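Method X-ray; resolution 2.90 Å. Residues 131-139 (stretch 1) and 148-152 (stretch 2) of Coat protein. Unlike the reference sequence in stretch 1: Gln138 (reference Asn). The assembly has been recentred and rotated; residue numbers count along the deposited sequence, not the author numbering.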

# COMPACT_ATOMS: atom_id res chain seq x y z
N LYS D 131 -108.79 46.11 23.33
CA LYS D 131 -107.76 45.89 24.33
C LYS D 131 -107.35 47.30 24.74
O LYS D 131 -107.33 48.22 23.91
CB LYS D 131 -106.54 45.13 23.74
CG LYS D 131 -106.71 43.59 23.62
CD LYS D 131 -105.45 42.72 24.00
CE LYS D 131 -105.80 41.18 24.05
NZ LYS D 131 -104.64 40.20 24.08
N CYS D 132 -107.09 47.47 26.02
CA CYS D 132 -106.61 48.75 26.49
C CYS D 132 -105.11 48.66 26.27
O CYS D 132 -104.50 47.62 26.52
CB CYS D 132 -106.88 48.96 27.97
SG CYS D 132 -106.01 50.42 28.58
N PRO D 133 -104.50 49.72 25.76
CA PRO D 133 -103.06 49.77 25.49
C PRO D 133 -102.27 50.27 26.70
O PRO D 133 -101.81 51.42 26.72
CB PRO D 133 -102.95 50.73 24.32
CG PRO D 133 -104.31 51.40 24.21
CD PRO D 133 -105.16 50.96 25.34
N LEU D 134 -102.11 49.41 27.70
CA LEU D 134 -101.38 49.76 28.91
C LEU D 134 -99.99 50.26 28.52
O LEU D 134 -99.31 50.93 29.30
CB LEU D 134 -101.25 48.54 29.82
CG LEU D 134 -102.42 47.58 30.06
CD1 LEU D 134 -103.65 48.38 30.46
CD2 LEU D 134 -102.68 46.73 28.80
N GLU D 135 -99.60 49.90 27.30
CA GLU D 135 -98.32 50.27 26.72
C GLU D 135 -98.20 51.79 26.86
O GLU D 135 -97.14 52.32 27.18
CB GLU D 135 -98.29 49.82 25.24
CG GLU D 135 -98.35 48.26 25.01
CD GLU D 135 -99.79 47.64 24.98
OE1 GLU D 135 -100.73 48.32 24.50
OE2 GLU D 135 -99.98 46.48 25.44
N MET D 136 -99.32 52.46 26.67
CA MET D 136 -99.37 53.91 26.76
C MET D 136 -100.28 54.41 27.87
O MET D 136 -101.00 55.41 27.73
CB MET D 136 -99.79 54.48 25.41
CG MET D 136 -101.28 54.39 25.07
SD MET D 136 -101.56 54.65 23.29
CE MET D 136 -100.49 53.39 22.65
N MET D 137 -100.23 53.71 28.99
CA MET D 137 -101.02 54.08 30.15
C MET D 137 -100.19 53.82 31.38
O MET D 137 -99.01 53.45 31.29
CB MET D 137 -102.28 53.25 30.26
CG MET D 137 -103.24 53.44 29.15
SD MET D 137 -104.55 54.47 29.68
CE MET D 137 -105.05 55.19 28.09
N GLN D 138 -100.83 53.98 32.52
CA GLN D 138 -100.20 53.77 33.80
C GLN D 138 -100.75 52.48 34.38
O GLN D 138 -101.79 52.49 35.04
CB GLN D 138 -100.53 54.92 34.73
CG GLN D 138 -99.33 55.55 35.31
CD GLN D 138 -98.55 54.59 36.16
OE1 GLN D 138 -97.75 55.01 37.01
NE2 GLN D 138 -98.76 53.29 35.94
N PRO D 139 -100.05 51.36 34.16
CA PRO D 139 -100.44 50.03 34.64
C PRO D 139 -100.68 49.85 36.13
O PRO D 139 -101.53 49.05 36.53
CB PRO D 139 -99.32 49.11 34.15
CG PRO D 139 -98.19 50.03 33.77
CD PRO D 139 -98.80 51.34 33.38
N LEU D 148 -101.89 59.24 38.59
CA LEU D 148 -103.04 59.89 37.97
C LEU D 148 -103.23 59.60 36.49
O LEU D 148 -104.03 60.26 35.83
CB LEU D 148 -102.97 61.40 38.20
CG LEU D 148 -101.73 61.82 38.99
CD1 LEU D 148 -100.62 62.14 38.04
CD2 LEU D 148 -102.02 63.02 39.86
N ASP D 149 -102.49 58.61 35.98
CA ASP D 149 -102.63 58.23 34.59
C ASP D 149 -103.03 56.78 34.44
O ASP D 149 -102.76 56.17 33.40
CB ASP D 149 -101.35 58.46 33.76
CG ASP D 149 -100.08 58.43 34.59
OD1 ASP D 149 -99.00 58.63 34.00
OD2 ASP D 149 -100.17 58.22 35.82
N SER D 150 -103.64 56.21 35.47
CA SER D 150 -104.10 54.82 35.41
C SER D 150 -105.19 54.82 34.34
O SER D 150 -105.71 55.87 33.96
CB SER D 150 -104.71 54.39 36.74
OG SER D 150 -104.87 55.52 37.58
N PRO D 151 -105.55 53.64 33.84
CA PRO D 151 -106.58 53.54 32.81
C PRO D 151 -107.94 54.03 33.24
O PRO D 151 -108.38 53.78 34.37
CB PRO D 151 -106.59 52.07 32.45
CG PRO D 151 -105.26 51.56 32.95
CD PRO D 151 -105.00 52.33 34.19
N LYS D 152 -108.59 54.72 32.31
CA LYS D 152 -109.92 55.30 32.47
C LYS D 152 -110.68 54.88 31.22
O LYS D 152 -110.16 54.97 30.11
CB LYS D 152 -109.83 56.84 32.52
CG LYS D 152 -111.13 57.62 32.78
CD LYS D 152 -110.93 59.11 32.44
CE LYS D 152 -111.60 60.07 33.44
NZ LYS D 152 -111.96 61.42 32.83

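The polar part of this contact rests on the backbone of a single residue, Gln138, which offers both its N and its O to the second stretch. The N–H points to a carbonyl and makes a weak hydrogen bond. Gln138 N lies 3.0 Å from Asp149 O, and the angle at the hydrogen is 129°, well short of straight. The position of Asp149 O is also less certain than most, so this bond should be read with caution.

The carbonyl of the same residue meets no N–H of the second stretch. It faces a C–H instead. Gln138 O is 3.3 Å from Ser150 CA, and the angle at the hydrogen is 167°. The approach is nearly linear, as expected when a polarised CA–H is directed at an oxygen. Gln138 O is also 3.3 Å from Pro151 CD. Pro151 has no N–H to give, and its ring carbon CD lies beside this oxygen. The nearest CA atoms across the stretches are Gln138 CA and Ser150 CA, 4.3 Å apart.

Gln138 differs from the reference sequence, which has Asn. Its CA-to-CB bond points toward the second stretch, but the end of the side chain leads away. Asp149 starts sideways and its end comes nearer to the first stretch. Its OD1 is hydrogen-bonded elsewhere in the structure. The CA-to-CB bond of Ser150 points away overall, though CB still touches the first stretch. The closest contact of the residue is through its CA.

The apolar part of the contact gathers on Pro151. Three side chains of the first stretch reach its ring. Cys132 SG is 4.2 Å from Pro151 CB. Met137 SD is 4.2 Å from the same Pro151 CB and 3.8 Å from Pro151 CA. Leu134 CD1 is 4.3 Å from Pro151 CG. These are ordinary van der Waals distances. The CA-to-CB bonds of Cys132 and Met137 point toward the second stretch, while that of Leu134 runs sideways and its end comes nearer.

The first stretch turns between these apolar residues. Met136 N donates to Pro133 O at 2.7 Å, and Met137 N donates to Leu134 O at 2.9 Å. These bonds help hold a compact turn with a short 3-10 segment at 134-135. The turn brings Leu134 and Met137 to the same proline, while Glu135 and Met136 stay out of reach.

In all, the two stretches bury 292 Å², both sides summed. Gln138 and Pro151 have the most area covered, 79 and 70 Å².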